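Local atomic coordinates of putative oxidoreductase (PDB entry 3FHL), a protein that probably acts as a nucleotide-dependent oxidoreductase of the Gfo/Idh/MocA family, with an NAD-binding Rossmann-type domain and a C-terminal alpha/beta domain. Residues G174-L179 with R336-A341; E195-D200 with F214-L219. All blocks are in the same frame, centred on the assembly; numbering follows the deposited sequence. Where two conformers were deposited one is given.

Contact 1 of 2, residues G174-L179 with R336-A341; sequences GLTYNL and RIIEAA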
ATOM      1  N   GLY C 174       5.376  16.605 -10.887  1.00 48.60           N
ATOM      2  CA  GLY C 174       5.204  15.723  -9.732  1.00 45.17           C
ATOM      3  C   GLY C 174       5.586  14.267  -9.941  1.00 43.18           C
ATOM      4  O   GLY C 174       5.929  13.852 -11.053  1.00 40.54           O
ATOM      5  N   LEU C 175       5.517  13.491  -8.862  1.00 32.66           N
ATOM      6  CA  LEU C 175       5.811  12.058  -8.900  1.00 33.30           C
ATOM      7  C   LEU C 175       4.758  11.278  -9.680  1.00 31.53           C
ATOM      8  O   LEU C 175       5.079  10.291 -10.331  1.00 31.98           O
ATOM      9  CB  LEU C 175       5.891  11.494  -7.477  1.00 33.66           C
ATOM     10  CG  LEU C 175       6.751  10.247  -7.266  1.00 37.04           C
ATOM     11  CD1 LEU C 175       8.152  10.478  -7.793  1.00 37.75           C
ATOM     12  CD2 LEU C 175       6.800   9.867  -5.806  1.00 37.44           C
ATOM     13  N   THR C 176       3.506  11.716  -9.579  1.00 25.97           N
ATOM     14  CA  THR C 176       2.373  11.076 -10.276  1.00 31.01           C
ATOM     15  C   THR C 176       2.525  11.134 -11.797  1.00 33.69           C
ATOM     16  O   THR C 176       2.139  10.193 -12.504  1.00 31.85           O
ATOM     17  CB  THR C 176       1.037  11.711  -9.849  1.00 27.96           C
ATOM     18  OG1 THR C 176       0.938  11.674  -8.417  1.00 33.37           O
ATOM     19  CG2 THR C 176      -0.179  10.953 -10.444  1.00 32.47           C
ATOM     20  N   TYR C 177       3.093  12.227 -12.293  1.00 33.44           N
ATOM     21  CA  TYR C 177       3.473  12.313 -13.707  1.00 40.15           C
ATOM     22  C   TYR C 177       4.745  11.522 -13.993  1.00 38.57           C
ATOM     23  O   TYR C 177       4.733  10.646 -14.846  1.00 39.51           O
ATOM     24  CB  TYR C 177       3.661  13.764 -14.162  1.00 44.04           C
ATOM     25  CG  TYR C 177       2.413  14.415 -14.715  1.00 55.52           C
ATOM     26  CD1 TYR C 177       1.710  15.361 -13.961  1.00 66.23           C
ATOM     27  CD2 TYR C 177       1.940  14.100 -15.992  1.00 59.32           C
ATOM     28  CE1 TYR C 177       0.558  15.978 -14.461  1.00 68.33           C
ATOM     29  CE2 TYR C 177       0.782  14.710 -16.505  1.00 65.73           C
ATOM     30  CZ  TYR C 177       0.097  15.647 -15.728  1.00 63.38           C
ATOM     31  OH  TYR C 177      -1.041  16.262 -16.208  1.00 64.37           O
ATOM     32  N   ASN C 178       5.824  11.815 -13.261  1.00 37.65           N
ATOM     33  CA  ASN C 178       7.130  11.235 -13.558  0.50 35.90           C
ATOM     34  C   ASN C 178       7.216   9.712 -13.424  1.00 37.18           C
ATOM     35  O   ASN C 178       7.702   9.045 -14.332  1.00 34.21           O
ATOM     36  CB  ASN C 178       8.227  11.929 -12.747  0.50 39.68           C
ATOM     37  CG  ASN C 178       8.499  13.351 -13.227  0.50 44.44           C
ATOM     38  OD1 ASN C 178       8.486  13.632 -14.429  0.50 46.70           O
ATOM     39  ND2 ASN C 178       8.754  14.251 -12.285  0.50 51.99           N
ATOM     40  N   LEU C 179       6.742   9.164 -12.305  1.00 31.45           N
ATOM     41  CA  LEU C 179       6.812   7.720 -12.090  1.00 28.47           C
ATOM     42  C   LEU C 179       5.478   7.041 -12.282  1.00 31.14           C
ATOM     43  O   LEU C 179       5.421   5.886 -12.685  1.00 27.32           O
ATOM     44  CB  LEU C 179       7.364   7.382 -10.698  1.00 30.36           C
ATOM     45  CG  LEU C 179       8.835   7.747 -10.459  1.00 32.53           C
ATOM     46  CD1 LEU C 179       9.252   7.253  -9.096  1.00 38.35           C
ATOM     47  CD2 LEU C 179       9.721   7.151 -11.538  1.00 37.58           C
ATOM     48  N   ARG C 336      -4.980  10.363 -19.342  1.00 33.87           N
ATOM     49  CA  ARG C 336      -6.350  10.416 -18.871  1.00 32.87           C
ATOM     50  C   ARG C 336      -6.446   9.910 -17.424  1.00 37.66           C
ATOM     51  O   ARG C 336      -7.085  10.553 -16.580  1.00 31.47           O
ATOM     52  CB  ARG C 336      -7.265   9.586 -19.769  1.00 36.31           C
ATOM     53  CG  ARG C 336      -8.732   9.625 -19.372  1.00 42.19           C
ATOM     54  CD  ARG C 336      -9.585   8.970 -20.443  1.00 54.25           C
ATOM     55  NE  ARG C 336     -11.005   8.935 -20.104  1.00 60.79           N
ATOM     56  CZ  ARG C 336     -11.851   8.004 -20.540  1.00 64.81           C
ATOM     57  NH1 ARG C 336     -11.415   7.020 -21.322  1.00 66.54           N
ATOM     58  NH2 ARG C 336     -13.128   8.046 -20.185  1.00 69.57           N
ATOM     59  N   ILE C 337      -5.804   8.769 -17.152  1.00 32.83           N
ATOM     60  CA  ILE C 337      -5.711   8.226 -15.790  1.00 32.78           C
ATOM     61  C   ILE C 337      -4.994   9.178 -14.821  1.00 34.06           C
ATOM     62  O   ILE C 337      -5.476   9.394 -13.705  1.00 32.42           O
ATOM     63  CB  ILE C 337      -5.062   6.812 -15.768  1.00 32.23           C
ATOM     64  CG1 ILE C 337      -5.800   5.860 -16.711  1.00 32.62           C
ATOM     65  CG2 ILE C 337      -5.033   6.223 -14.342  1.00 30.32           C
ATOM     66  CD1 ILE C 337      -7.253   5.685 -16.388  1.00 41.98           C
ATOM     67  N   ILE C 338      -3.874   9.758 -15.252  1.00 29.77           N
ATOM     68  CA  ILE C 338      -3.132  10.732 -14.440  1.00 32.07           C
ATOM     69  C   ILE C 338      -4.009  11.946 -14.085  1.00 34.40           C
ATOM     70  O   ILE C 338      -4.047  12.379 -12.936  1.00 31.45           O
ATOM     71  CB  ILE C 338      -1.851  11.202 -15.144  1.00 27.54           C
ATOM     72  CG1 ILE C 338      -0.802  10.084 -15.161  1.00 33.28           C
ATOM     73  CG2 ILE C 338      -1.273  12.448 -14.463  1.00 28.66           C
ATOM     74  CD1 ILE C 338       0.481  10.442 -15.920  1.00 34.71           C
ATOM     75  N   GLU C 339      -4.734  12.465 -15.071  1.00 34.81           N
ATOM     76  CA  GLU C 339      -5.625  13.593 -14.848  1.00 36.43           C
ATOM     77  C   GLU C 339      -6.756  13.216 -13.899  1.00 32.60           C
ATOM     78  O   GLU C 339      -7.126  14.015 -13.046  1.00 35.02           O
ATOM     79  CB  GLU C 339      -6.149  14.143 -16.180  1.00 33.72           C
ATOM     80  CG  GLU C 339      -5.072  14.927 -16.954  1.00 40.15           C
ATOM     81  CD  GLU C 339      -5.516  15.363 -18.351  1.00 47.89           C
ATOM     82  OE1 GLU C 339      -6.599  14.937 -18.821  1.00 51.13           O
ATOM     83  OE2 GLU C 339      -4.767  16.134 -18.986  1.00 52.43           O
ATOM     84  N   ALA C 340      -7.276  11.994 -14.031  1.00 29.72           N
ATOM     85  CA  ALA C 340      -8.304  11.491 -13.109  1.00 31.92           C
ATOM     86  C   ALA C 340      -7.790  11.339 -11.680  1.00 31.76           C
ATOM     87  O   ALA C 340      -8.522  11.600 -10.731  1.00 33.03           O
ATOM     88  CB  ALA C 340      -8.881  10.198 -13.601  1.00 26.59           C
ATOM     89  N   ALA C 341      -6.533  10.927 -11.542  1.00 34.71           N
ATOM     90  CA  ALA C 341      -5.868  10.818 -10.244  1.00 32.04           C
ATOM     91  C   ALA C 341      -5.708  12.190  -9.574  1.00 33.97           C
ATOM     92  O   ALA C 341      -6.008  12.351  -8.383  1.00 35.21           O
ATOM     93  CB  ALA C 341      -4.509  10.113 -10.397  1.00 31.28           C
TER
HETATM   94  O   HOH W   1      -2.077  16.579 -18.638  1.00 57.34           O

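Contact 2 of 2, residues E195-D200 with F214-L219; sequences EAVFAD and FIIHLL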
ATOM      1  N   GLU C 195     -12.981   1.402 -14.702  1.00 33.11           N
ATOM      2  CA  GLU C 195     -14.226   2.173 -14.649  1.00 33.81           C
ATOM      3  C   GLU C 195     -14.078   3.458 -13.843  1.00 33.20           C
ATOM      4  O   GLU C 195     -14.687   4.481 -14.174  1.00 32.77           O
ATOM      5  CB  GLU C 195     -15.341   1.333 -14.042  1.00 34.16           C
ATOM      6  CG  GLU C 195     -15.724   0.134 -14.870  1.00 34.82           C
ATOM      7  CD  GLU C 195     -16.752  -0.725 -14.173  1.00 47.11           C
ATOM      8  OE1 GLU C 195     -17.423  -0.217 -13.251  1.00 43.19           O
ATOM      9  OE2 GLU C 195     -16.890  -1.907 -14.545  1.00 51.28           O
ATOM     10  N   ALA C 196     -13.271   3.409 -12.782  1.00 31.80           N
ATOM     11  CA  ALA C 196     -13.119   4.556 -11.893  1.00 32.28           C
ATOM     12  C   ALA C 196     -11.701   4.662 -11.320  1.00 27.92           C
ATOM     13  O   ALA C 196     -10.924   3.711 -11.390  1.00 31.44           O
ATOM     14  CB  ALA C 196     -14.169   4.491 -10.764  1.00 28.27           C
ATOM     15  N   VAL C 197     -11.368   5.827 -10.778  1.00 29.34           N
ATOM     16  CA  VAL C 197     -10.043   6.061 -10.182  1.00 26.90           C
ATOM     17  C   VAL C 197     -10.175   6.698  -8.790  1.00 30.23           C
ATOM     18  O   VAL C 197     -10.902   7.672  -8.613  1.00 25.85           O
ATOM     19  CB  VAL C 197      -9.158   6.963 -11.087  1.00 26.23           C
ATOM     20  CG1 VAL C 197      -7.854   7.404 -10.360  1.00 27.39           C
ATOM     21  CG2 VAL C 197      -8.797   6.242 -12.410  1.00 27.26           C
ATOM     22  N   PHE C 198      -9.487   6.128  -7.802  1.00 27.16           N
ATOM     23  CA  PHE C 198      -9.247   6.834  -6.561  1.00 26.09           C
ATOM     24  C   PHE C 198      -7.759   7.150  -6.480  1.00 25.74           C
ATOM     25  O   PHE C 198      -6.925   6.313  -6.825  1.00 25.91           O
ATOM     26  CB  PHE C 198      -9.700   6.008  -5.342  1.00 25.75           C
ATOM     27  CG  PHE C 198      -9.111   6.505  -4.028  1.00 30.74           C
ATOM     28  CD1 PHE C 198      -9.765   7.481  -3.284  1.00 31.93           C
ATOM     29  CD2 PHE C 198      -7.886   6.026  -3.567  1.00 31.76           C
ATOM     30  CE1 PHE C 198      -9.217   7.954  -2.086  1.00 30.95           C
ATOM     31  CE2 PHE C 198      -7.331   6.496  -2.380  1.00 32.33           C
ATOM     32  CZ  PHE C 198      -8.005   7.461  -1.638  1.00 31.74           C
ATOM     33  N   ALA C 199      -7.426   8.358  -6.040  1.00 25.66           N
ATOM     34  CA  ALA C 199      -6.032   8.689  -5.743  1.00 26.06           C
ATOM     35  C   ALA C 199      -5.903   9.572  -4.517  1.00 31.61           C
ATOM     36  O   ALA C 199      -6.756  10.410  -4.247  1.00 27.95           O
ATOM     37  CB  ALA C 199      -5.381   9.381  -6.929  1.00 27.99           C
ATOM     38  N   ASP C 200      -4.802   9.398  -3.797  1.00 33.05           N
ATOM     39  CA  ASP C 200      -4.444  10.305  -2.730  1.00 32.12           C
ATOM     40  C   ASP C 200      -2.984  10.651  -2.934  1.00 28.93           C
ATOM     41  O   ASP C 200      -2.129   9.764  -3.020  1.00 30.33           O
ATOM     42  CB  ASP C 200      -4.681   9.644  -1.362  1.00 36.03           C
ATOM     43  CG  ASP C 200      -4.483  10.614  -0.183  1.00 41.89           C
ATOM     44  OD1 ASP C 200      -4.371  11.840  -0.395  1.00 40.76           O
ATOM     45  OD2 ASP C 200      -4.452  10.139   0.970  1.00 39.37           O
ATOM     46  N   PHE C 214       2.199   9.216  -4.067  1.00 23.75           N
ATOM     47  CA  PHE C 214       0.841   8.941  -4.565  1.00 21.97           C
ATOM     48  C   PHE C 214       0.447   7.527  -4.236  1.00 23.98           C
ATOM     49  O   PHE C 214       1.301   6.643  -4.136  1.00 26.51           O
ATOM     50  CB  PHE C 214       0.706   9.256  -6.078  1.00 22.00           C
ATOM     51  CG  PHE C 214       1.473   8.326  -6.995  1.00 22.23           C
ATOM     52  CD1 PHE C 214       1.008   7.037  -7.278  1.00 27.50           C
ATOM     53  CD2 PHE C 214       2.648   8.748  -7.591  1.00 29.49           C
ATOM     54  CE1 PHE C 214       1.712   6.192  -8.114  1.00 29.27           C
ATOM     55  CE2 PHE C 214       3.349   7.913  -8.446  1.00 25.67           C
ATOM     56  CZ  PHE C 214       2.882   6.625  -8.697  1.00 27.92           C
ATOM     57  N   ILE C 215      -0.842   7.322  -4.017  1.00 22.65           N
ATOM     58  CA  ILE C 215      -1.421   5.997  -4.049  1.00 22.82           C
ATOM     59  C   ILE C 215      -2.640   6.077  -4.980  1.00 28.22           C
ATOM     60  O   ILE C 215      -3.437   7.000  -4.872  1.00 26.88           O
ATOM     61  CB  ILE C 215      -1.778   5.432  -2.643  1.00 26.69           C
ATOM     62  CG1 ILE C 215      -2.296   3.995  -2.764  1.00 29.36           C
ATOM     63  CG2 ILE C 215      -2.768   6.346  -1.875  1.00 26.53           C
ATOM     64  CD1 ILE C 215      -2.197   3.197  -1.500  1.00 35.64           C
ATOM     65  N   ILE C 216      -2.744   5.121  -5.900  1.00 24.21           N
ATOM     66  CA  ILE C 216      -3.808   5.100  -6.902  1.00 26.03           C
ATOM     67  C   ILE C 216      -4.455   3.738  -6.941  1.00 24.81           C
ATOM     68  O   ILE C 216      -3.786   2.709  -6.992  1.00 28.61           O
ATOM     69  CB  ILE C 216      -3.266   5.475  -8.310  1.00 28.04           C
ATOM     70  CG1 ILE C 216      -2.704   6.905  -8.292  1.00 24.35           C
ATOM     71  CG2 ILE C 216      -4.358   5.304  -9.374  1.00 32.44           C
ATOM     72  CD1 ILE C 216      -1.831   7.269  -9.494  1.00 29.04           C
ATOM     73  N   HIS C 217      -5.780   3.732  -6.936  1.00 27.43           N
ATOM     74  CA  HIS C 217      -6.523   2.519  -7.184  1.00 26.28           C
ATOM     75  C   HIS C 217      -7.234   2.654  -8.510  1.00 31.91           C
ATOM     76  O   HIS C 217      -7.967   3.617  -8.720  1.00 28.36           O
ATOM     77  CB  HIS C 217      -7.528   2.258  -6.064  1.00 27.98           C
ATOM     78  CG  HIS C 217      -6.873   2.015  -4.746  1.00 37.50           C
ATOM     79  ND1 HIS C 217      -6.072   0.920  -4.520  1.00 40.98           N
ATOM     80  CD2 HIS C 217      -6.841   2.751  -3.612  1.00 39.05           C
ATOM     81  CE1 HIS C 217      -5.595   0.975  -3.289  1.00 44.88           C
ATOM     82  NE2 HIS C 217      -6.053   2.074  -2.715  1.00 37.25           N
ATOM     83  N   LEU C 218      -6.994   1.689  -9.393  1.00 30.88           N
ATOM     84  CA  LEU C 218      -7.691   1.619 -10.677  1.00 30.07           C
ATOM     85  C   LEU C 218      -8.797   0.610 -10.469  1.00 27.15           C
ATOM     86  O   LEU C 218      -8.547  -0.589 -10.275  1.00 28.86           O
ATOM     87  CB  LEU C 218      -6.738   1.201 -11.809  1.00 27.46           C
ATOM     88  CG  LEU C 218      -5.460   2.002 -11.998  1.00 28.55           C
ATOM     89  CD1 LEU C 218      -4.729   1.494 -13.238  1.00 35.44           C
ATOM     90  CD2 LEU C 218      -5.785   3.462 -12.163  1.00 26.83           C
ATOM     91  N   LEU C 219     -10.025   1.112 -10.461  1.00 30.11           N
ATOM     92  CA  LEU C 219     -11.167   0.335 -10.004  1.00 27.61           C
ATOM     93  C   LEU C 219     -11.861  -0.300 -11.198  1.00 30.61           C
ATOM     94  O   LEU C 219     -12.239   0.399 -12.134  1.00 32.10           O
ATOM     95  CB  LEU C 219     -12.135   1.232  -9.201  1.00 31.97           C
ATOM     96  CG  LEU C 219     -11.488   2.074  -8.078  1.00 32.55           C
ATOM     97  CD1 LEU C 219     -12.344   3.262  -7.642  1.00 34.81           C
ATOM     98  CD2 LEU C 219     -11.129   1.214  -6.884  1.00 30.94           C
TER

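Contact 1 of 2, residues G174-L179 with R336-A341
Ile338 lays its CG2 methyl over the ring of Tyr177, and this CH-pi contact is the heart of the packing. Ile338 CG2 stands 3.7 Å from the centroid of the Tyr177 ring, 13° off its normal. The first torsion of Ile338 (chi1 -72°) sets CG1 beside its own backbone N; CG2 is then anti to that N. Ile338 CD1 reaches the same side of the ring beyond its rim, 3.9 Å from Tyr177 CD2, and also rests on the backbone of the short helix, 3.8 Å from Thr176 O. Tyr342, one turn on, meets the same ring.

The apolar contacts of Thr176 are looser: its CG2 faces Ala341 CB at 4.4 Å, while its OG1 is hydrogen-bonded to Asp211.

Polar contact runs through solvent. One water, in the plane of the ring at its edge, lies 2.7 Å from Tyr177 OH and donates to Glu339 OE2, also at 2.7 Å. This bridge ties the tip of the ring to the carboxylate at the exposed margin of an otherwise buried contact.

Gly174 is the N-cap of helix 175-178, which packs here against the long helix 328-347. On the inner side Thr176 and Ala341 both reach Ile216, an arrangement of helices layered on one face of a sheet, as in the C-terminal alpha/beta domain of this family.

Contact 2 of 2, residues E195-D200 with F214-L219
Phe198 and His217 form the central one of three hydrogen-bonded pairs in this antiparallel hairpin: His217 N gives to Phe198 O at 2.8 Å, and Phe198 N to His217 O at 3.1 Å. Asp200 with Ile215 and Ala196 with Leu219 each repeat this pair of reciprocal N-H...O hydrogen bonds. At the Ala196 end Leu219 O takes a second N-H, a weak bond of 2.9 Å from Glu195 N (123° at the hydrogen), and the two residues facing Leu219 make a classic beta bulge. CA-H groups add to the pairing; Ala199 CA lies 3.2 Å from Ile215 O.

On the Phe198 face the two rings meet rim to rim, Phe198 CD2 lying 3.4 Å from His217 CD2 at the imidazole edge, with planes at 24°. Leu219 CD1 adds a contact with Ala196 CB at 3.8 Å.

On the other face the cross-strand pairs are aliphatic. Val197 CG2 meets Leu218 CD2 at 4.1 Å, and Ala199 CB meets Ile216 CG1 at 3.9 Å.

His217 ND1 bonds Ile229 O, and its NE2 is hydrogen-bonded to His217 NE2 of the second subunit. Phe198 stacks on Phe198 of that subunit, and Asp200 OD1 forms a salt bridge to its Lys228. The Phe198 face thus brings aromatic, polar and some aliphatic groups to the second subunit, whereas the Val197 face offers mainly aliphatic groups to the chain's own helices.

Overall arrangement
Contacts 1 and 2 lie about 10 Å apart, centre to centre, in the C-terminal alpha/beta domain. Along the chain they are nested: 174-179 comes first, the hairpin 195-200 and 214-219 follows, and 336-341 closes the loop on helix 328-347. They touch directly. Ile337 CG2 packs 3.6 Å from Leu218 CD2, Ala341 O lies 3.4 Å from Ala199 CB, and Thr176 OG1 is 3.4 Å from Phe214 CB. The helices of contact 1 therefore lie on one face of the large mixed sheet whose neighbouring strands 194-202 and 213-221 form contact 2. The second subunit packs against the hairpin's other face, placing this part of the sheet between helices and dimer partner.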